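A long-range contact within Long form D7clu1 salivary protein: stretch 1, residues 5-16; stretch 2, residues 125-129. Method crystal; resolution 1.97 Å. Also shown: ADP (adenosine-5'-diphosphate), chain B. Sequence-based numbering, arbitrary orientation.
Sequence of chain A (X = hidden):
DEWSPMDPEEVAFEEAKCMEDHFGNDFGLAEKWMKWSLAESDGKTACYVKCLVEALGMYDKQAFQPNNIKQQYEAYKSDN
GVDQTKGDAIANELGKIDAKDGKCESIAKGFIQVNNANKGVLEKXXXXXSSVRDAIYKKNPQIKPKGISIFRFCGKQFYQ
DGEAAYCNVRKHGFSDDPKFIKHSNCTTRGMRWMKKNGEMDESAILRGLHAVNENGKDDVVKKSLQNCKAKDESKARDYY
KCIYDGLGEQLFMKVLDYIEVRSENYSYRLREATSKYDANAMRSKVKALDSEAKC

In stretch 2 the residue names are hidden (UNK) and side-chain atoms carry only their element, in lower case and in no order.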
ATOM      1  N   PRO A   5     -11.486   6.975   7.239  1.00 58.19           N
ATOM      2  CA  PRO A   5     -11.457   7.219   5.792  1.00 56.47           C
ATOM      3  C   PRO A   5     -10.040   7.184   5.236  1.00 57.75           C
ATOM      4  O   PRO A   5      -9.076   7.577   5.897  1.00 54.11           O
ATOM      5  CB  PRO A   5     -12.071   8.616   5.658  1.00 53.18           C
ATOM      6  CG  PRO A   5     -12.997   8.710   6.819  1.00 60.20           C
ATOM      7  CD  PRO A   5     -12.320   7.968   7.943  1.00 57.98           C
ATOM      8  N   MET A   6      -9.927   6.698   4.003  1.00 56.60           N
ATOM      9  CA  MET A   6      -8.644   6.460   3.362  1.00 53.43           C
ATOM     10  C   MET A   6      -8.497   7.365   2.149  1.00 51.46           C
ATOM     11  O   MET A   6      -9.456   7.568   1.393  1.00 47.66           O
ATOM     12  CB  MET A   6      -8.533   5.000   2.918  1.00 54.64           C
ATOM     13  CG  MET A   6      -9.028   4.003   3.949  1.00 57.53           C
ATOM     14  SD  MET A   6      -8.978   2.302   3.354  1.00 61.70           S
ATOM     15  CE  MET A   6      -7.212   2.008   3.324  1.00 60.86           C
ATOM     16  N   ASP A   7      -7.296   7.905   1.968  1.00 51.03           N
ATOM     17  CA  ASP A   7      -6.979   8.725   0.806  1.00 48.33           C
ATOM     18  C   ASP A   7      -6.700   7.820  -0.394  1.00 45.56           C
ATOM     19  O   ASP A   7      -6.626   6.596  -0.248  1.00 47.20           O
ATOM     20  CB  ASP A   7      -5.867   9.718   1.170  1.00 45.11           C
ATOM     21  CG  ASP A   7      -4.491   9.075   1.328  1.00 44.35           C
ATOM     22  OD1 ASP A   7      -4.199   8.037   0.701  1.00 45.41           O
ATOM     23  OD2 ASP A   7      -3.676   9.639   2.089  1.00 45.86           O
ATOM     24  N   PRO A   8      -6.556   8.378  -1.604  1.00 43.46           N
ATOM     25  CA  PRO A   8      -6.385   7.500  -2.775  1.00 43.61           C
ATOM     26  C   PRO A   8      -5.116   6.665  -2.740  1.00 43.25           C
ATOM     27  O   PRO A   8      -5.100   5.571  -3.317  1.00 42.26           O
ATOM     28  CB  PRO A   8      -6.390   8.474  -3.966  1.00 40.63           C
ATOM     29  CG  PRO A   8      -6.974   9.734  -3.445  1.00 40.78           C
ATOM     30  CD  PRO A   8      -6.569   9.798  -2.005  1.00 40.71           C
ATOM     31  N   GLU A   9      -4.051   7.149  -2.090  1.00 36.57           N
ATOM     32  CA  GLU A   9      -2.825   6.362  -1.981  1.00 37.91           C
ATOM     33  C   GLU A   9      -3.023   5.156  -1.071  1.00 40.82           C
ATOM     34  O   GLU A   9      -2.548   4.054  -1.374  1.00 40.68           O
ATOM     35  CB  GLU A   9      -1.676   7.241  -1.475  1.00 33.85           C
ATOM     36  CG  GLU A   9      -0.316   6.534  -1.375  1.00 35.66           C
ATOM     37  CD  GLU A   9      -0.091   5.836  -0.037  1.00 39.62           C
ATOM     38  OE1 GLU A   9      -0.865   6.081   0.915  1.00 39.87           O
ATOM     39  OE2 GLU A   9       0.869   5.043   0.059  1.00 39.47           O
ATOM     40  N   GLU A  10      -3.690   5.353   0.041  1.00 38.73           N
ATOM     41  CA  GLU A  10      -4.057   4.253   0.935  1.00 40.48           C
ATOM     42  C   GLU A  10      -4.930   3.214   0.245  1.00 41.23           C
ATOM     43  O   GLU A  10      -4.666   2.157   0.367  1.00 45.99           O
ATOM     44  CB  GLU A  10      -4.720   4.744   2.175  1.00 61.76           C
ATOM     45  CG  GLU A  10      -3.933   5.666   2.964  1.00 60.42           C
ATOM     46  CD  GLU A  10      -4.634   6.235   4.150  1.00 61.37           C
ATOM     47  OE1 GLU A  10      -5.400   7.009   4.022  1.00 61.59           O
ATOM     48  OE2 GLU A  10      -4.372   5.839   5.137  1.00 61.94           O
ATOM     49  N   VAL A  11      -5.913   3.593  -0.530  1.00 44.75           N
ATOM     50  CA  VAL A  11      -6.732   2.564  -1.183  1.00 44.41           C
ATOM     51  C   VAL A  11      -5.948   1.849  -2.230  1.00 44.67           C
ATOM     52  O   VAL A  11      -6.012   0.770  -2.272  1.00 44.39           O
ATOM     53  CB  VAL A  11      -8.019   3.149  -1.721  1.00 46.94           C
ATOM     54  CG1 VAL A  11      -8.816   2.125  -2.411  1.00 46.95           C
ATOM     55  CG2 VAL A  11      -8.762   3.921  -0.708  1.00 45.92           C
ATOM     56  N   ALA A  12      -5.142   2.573  -2.994  1.00 45.32           N
ATOM     57  CA  ALA A  12      -4.343   1.919  -4.026  1.00 41.58           C
ATOM     58  C   ALA A  12      -3.335   0.953  -3.417  1.00 42.95           C
ATOM     59  O   ALA A  12      -3.098  -0.134  -3.961  1.00 42.37           O
ATOM     60  CB  ALA A  12      -3.645   2.965  -4.894  1.00 41.12           C
ATOM     61  N   PHE A  13      -2.734   1.326  -2.285  1.00 40.44           N
ATOM     62  CA  PHE A  13      -1.830   0.410  -1.597  1.00 40.69           C
ATOM     63  C   PHE A  13      -2.550  -0.866  -1.177  1.00 43.48           C
ATOM     64  O   PHE A  13      -2.041  -1.975  -1.384  1.00 43.01           O
ATOM     65  CB  PHE A  13      -1.207   1.093  -0.380  1.00 41.54           C
ATOM     66  CG  PHE A  13      -0.155   0.261   0.312  1.00 42.45           C
ATOM     67  CD1 PHE A  13      -0.501  -0.641   1.309  1.00 44.19           C
ATOM     68  CD2 PHE A  13       1.180   0.383  -0.040  1.00 40.05           C
ATOM     69  CE1 PHE A  13       0.464  -1.405   1.938  1.00 46.12           C
ATOM     70  CE2 PHE A  13       2.150  -0.377   0.588  1.00 40.79           C
ATOM     71  CZ  PHE A  13       1.791  -1.272   1.577  1.00 43.19           C
ATOM     72  N   GLU A  14      -3.735  -0.732  -0.580  1.00 45.20           N
ATOM     73  CA  GLU A  14      -4.446  -1.911  -0.097  1.00 49.42           C
ATOM     74  C   GLU A  14      -4.976  -2.756  -1.249  1.00 49.10           C
ATOM     75  O   GLU A  14      -4.943  -3.989  -1.184  1.00 48.54           O
ATOM     76  CB  GLU A  14      -5.572  -1.504   0.853  1.00 50.18           C
ATOM     77  CG  GLU A  14      -5.097  -0.749   2.093  1.00 51.07           C
ATOM     78  CD  GLU A  14      -4.215  -1.588   3.007  1.00 52.97           C
ATOM     79  OE1 GLU A  14      -4.287  -2.835   2.944  1.00 53.40           O
ATOM     80  OE2 GLU A  14      -3.449  -0.993   3.794  1.00 51.04           O
ATOM     81  N   GLU A  15      -5.465  -2.113  -2.313  1.00 50.41           N
ATOM     82  CA  GLU A  15      -5.954  -2.863  -3.468  1.00 50.49           C
ATOM     83  C   GLU A  15      -4.846  -3.705  -4.085  1.00 48.94           C
ATOM     84  O   GLU A  15      -5.043  -4.889  -4.381  1.00 49.09           O
ATOM     85  CB  GLU A  15      -6.541  -1.913  -4.515  1.00 50.55           C
ATOM     86  CG  GLU A  15      -7.056  -2.636  -5.759  1.00 50.20           C
ATOM     87  CD  GLU A  15      -7.277  -1.708  -6.942  1.00 54.99           C
ATOM     88  OE1 GLU A  15      -8.447  -1.500  -7.334  1.00 54.42           O
ATOM     89  OE2 GLU A  15      -6.277  -1.183  -7.477  1.00 48.69           O
ATOM     90  N   ALA A  16      -3.668  -3.106  -4.278  1.00 49.68           N
ATOM     91  CA  ALA A  16      -2.554  -3.826  -4.885  1.00 46.44           C
ATOM     92  C   ALA A  16      -2.117  -5.000  -4.018  1.00 48.19           C
ATOM     93  O   ALA A  16      -1.760  -6.065  -4.535  1.00 49.10           O
ATOM     94  CB  ALA A  16      -1.386  -2.869  -5.125  1.00 44.65           C
ATOM     95  N   UNK A 125     -16.104   6.473  -4.972  1.00 57.19           N
ATOM     96  CA  UNK A 125     -16.162   6.721  -3.535  1.00 57.58           C
ATOM     97  C   UNK A 125     -14.853   6.318  -2.863  1.00 52.27           C
ATOM     98  O   UNK A 125     -14.378   6.998  -1.945  1.00 52.83           O
ATOM     99  c   UNK A 125     -17.291   6.013  -1.398  1.00 60.60           C
ATOM    100  c   UNK A 125     -17.386   6.023  -2.915  1.00 58.96           C
ATOM    101  c   UNK A 125     -19.928   6.187  -2.708  1.00 67.03           C
ATOM    102  c   UNK A 125     -18.673   6.715  -3.370  1.00 63.80           C
ATOM    103  N   UNK A 126     -14.243   5.223  -3.316  1.00 51.75           N
ATOM    104  CA  UNK A 126     -12.984   4.752  -2.754  1.00 54.04           C
ATOM    105  C   UNK A 126     -11.768   5.247  -3.531  1.00 52.26           C
ATOM    106  O   UNK A 126     -10.688   4.659  -3.428  1.00 47.34           O
ATOM    107  o   UNK A 126     -16.287   1.741   1.789  1.00 66.30           O
ATOM    108  c   UNK A 126     -13.873   2.818  -1.423  1.00 57.03           C
ATOM    109  c   UNK A 126     -14.119   2.171   0.891  1.00 59.59           C
ATOM    110  c   UNK A 126     -12.999   3.233  -2.586  1.00 48.67           C
ATOM    111  c   UNK A 126     -13.322   2.533  -0.180  1.00 55.17           C
ATOM    112  c   UNK A 126     -15.487   2.099   0.728  1.00 64.00           C
ATOM    113  c   UNK A 126     -16.059   2.388  -0.494  1.00 63.31           C
ATOM    114  c   UNK A 126     -15.254   2.748  -1.559  1.00 59.32           C
ATOM    115  N   UNK A 127     -11.929   6.321  -4.305  1.00 47.92           N
ATOM    116  CA  UNK A 127     -10.810   7.090  -4.845  1.00 47.96           C
ATOM    117  C   UNK A 127      -9.904   6.260  -5.752  1.00 43.90           C
ATOM    118  O   UNK A 127      -8.714   6.549  -5.888  1.00 44.37           O
ATOM    119  c   UNK A 127     -11.927   9.312  -3.146  1.00 45.71           C
ATOM    120  c   UNK A 127     -10.012   7.775  -3.729  1.00 45.47           C
ATOM    121  c   UNK A 127     -10.017   9.048  -1.542  1.00 43.05           C
ATOM    122  c   UNK A 127     -10.866   8.361  -2.601  1.00 46.26           C
ATOM    123  N   UNK A 128     -10.455   5.217  -6.373  1.00 49.43           N
ATOM    124  CA  UNK A 128      -9.718   4.446  -7.365  1.00 47.94           C
ATOM    125  C   UNK A 128      -9.987   4.908  -8.789  1.00 49.18           C
ATOM    126  O   UNK A 128      -9.203   4.585  -9.690  1.00 50.15           O
ATOM    127  c   UNK A 128      -9.533   2.293  -5.944  1.00 48.86           C
ATOM    128  c   UNK A 128     -10.074   0.883  -5.824  1.00 48.31           C
ATOM    129  c   UNK A 128      -8.009   2.284  -5.911  1.00 47.39           C
ATOM    130  c   UNK A 128     -10.038   2.956  -7.230  1.00 49.76           C
ATOM    131  N   UNK A 129     -11.073   5.645  -9.008  1.00 49.72           N
ATOM    132  CA  UNK A 129     -11.334   6.249 -10.308  1.00 50.50           C
ATOM    133  C   UNK A 129     -10.212   7.223 -10.652  1.00 47.70           C
ATOM    134  O   UNK A 129      -9.809   8.036  -9.819  1.00 46.27           O
ATOM    135  c   UNK A 129     -12.671   6.982 -10.256  1.00 50.63           C
ATOM    136  o   UNK A 129     -12.676   8.914 -11.626  1.00 51.14           O
ATOM    137  o   UNK A 129     -13.546   7.073 -12.460  1.00 59.38           O
ATOM    138  c   UNK A 129     -12.987   7.708 -11.540  1.00 55.82           C
TER
HETATM  139  PB  ADP B 301      -4.363   4.743 -14.694  1.00101.52           P
HETATM  140  O1B ADP B 301      -4.452   5.992 -15.269  1.00 91.20           O
HETATM  141  O2B ADP B 301      -4.435   3.673 -15.614  1.00 96.22           O
HETATM  142  O3B ADP B 301      -5.282   4.580 -13.691  1.00 68.12           O
HETATM  143  PA  ADP B 301      -1.752   3.465 -14.668  1.00 79.03           P
HETATM  144  O1A ADP B 301      -0.702   3.866 -15.651  1.00 84.75           O
HETATM  145  O2A ADP B 301      -2.418   2.307 -15.132  1.00 83.86           O
HETATM  146  O3A ADP B 301      -2.798   4.569 -14.402  1.00 90.78           O
HETATM  147  O5' ADP B 301      -1.502   3.313 -13.173  1.00 65.88           O
HETATM  148  C5' ADP B 301      -2.540   3.063 -12.250  1.00 50.69           C
HETATM  149  C4' ADP B 301      -2.023   2.430 -10.979  1.00 45.00           C
HETATM  150  O4' ADP B 301      -1.568   3.393 -10.062  1.00 38.50           O
HETATM  151  C3' ADP B 301      -3.023   1.737 -10.082  1.00 46.23           C
HETATM  152  O3' ADP B 301      -3.267   0.424 -10.467  1.00 47.88           O
HETATM  153  C2' ADP B 301      -2.470   1.869  -8.667  1.00 42.59           C
HETATM  154  O2' ADP B 301      -1.890   0.700  -8.269  1.00 44.13           O
HETATM  155  C1' ADP B 301      -1.338   2.827  -8.842  1.00 41.77           C
HETATM  156  N9  ADP B 301      -1.276   3.882  -7.881  1.00 34.48           N
HETATM  157  C8  ADP B 301      -2.253   4.731  -7.622  1.00 34.32           C
HETATM  158  N7  ADP B 301      -1.957   5.616  -6.764  1.00 35.00           N
HETATM  159  C5  ADP B 301      -0.694   5.342  -6.405  1.00 34.60           C
HETATM  160  C6  ADP B 301       0.200   5.929  -5.517  1.00 29.09           C
HETATM  161  N6  ADP B 301      -0.059   6.953  -4.780  1.00 30.55           N
HETATM  162  N1  ADP B 301       1.390   5.396  -5.393  1.00 34.69           N
HETATM  163  C2  ADP B 301       1.679   4.347  -6.098  1.00 34.44           C
HETATM  164  N3  ADP B 301       0.946   3.737  -6.958  1.00 33.62           N
HETATM  165  C4  ADP B 301      -0.248   4.268  -7.092  1.00 34.58           C
HETATM  166  O   HOH W   1      -6.159   5.254  -5.931  1.00 40.61           O

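Position 125 carries four side-chain carbons and no heteroatom. The chain forks at its first carbon, and one arm runs two carbons long, a beta-branched pattern. None of these atoms comes within 8 Å of stretch 1: Ile125, still helical and buried, but packed against other parts of the protein.

Position 126 has one carbon leading to a six-carbon ring that bears a single oxygen. The ring is turned from stretch 1, and the nearest side-chain approach is made by CB, 4.3 Å from Val11 CG1. A phenol on one carbon is tyrosine. Tyr126 is the first residue to leave helical phi/psi, and its carbonyl comes closer than its side chain, with Tyr126 O 3.3 Å from Val11 CG1.

Position 127 shows four carbons forked at the second, with CA to CB pointing toward stretch 1. One terminal carbon lies over the start of the helix, 3.3 Å from Met6 O and 3.6 Å from Pro8 CD. The fork gives leucine, and the carbon is CD1 of Leu127. Its backbone, at phi/psi 61/27, is left-handed, uncommon for a residue other than glycine, asparagine or aspartate. The CA atoms of Pro8 and Leu127 are 4.9 Å apart.

Position 128 repeats the formula: four carbons, forked at the second. CA to CB points sideways, yet the end comes nearer. Both tips lie near Val11 CG1, at 3.6 and 3.8 Å, and the second of them is also 3.3 Å from Glu15 OE1. This is again leucine; the tips of Leu128 are CD2 and CD1 respectively.

Position 129 has two carbons, the second carrying two oxygens: a short carboxylate, out of reach of stretch 1. It is Asp129, an N-cap whose side chain caps a backbone N just past the stretch.

The contact joins the first turns of one helix to the linker between two others. No direct hydrogen bond crosses it; apolar packing does the work over 361 Å² of buried surface, with Pro8 and Val11 meeting the two leucines. Val11 and Glu15, one turn apart, both point toward the linker, so Leu128 can span them. One water supplies a polar bridge, donating to Pro8 O at 2.8 Å and to Leu127 O at 2.9 Å. Asp7 secures the helix start, its OD1 accepting from Glu10 N at 2.8 Å. The rule to take away is a capped helix start packed against a compact, leucine-bearing turn.

Stretch 2 (125-129) IYLLD
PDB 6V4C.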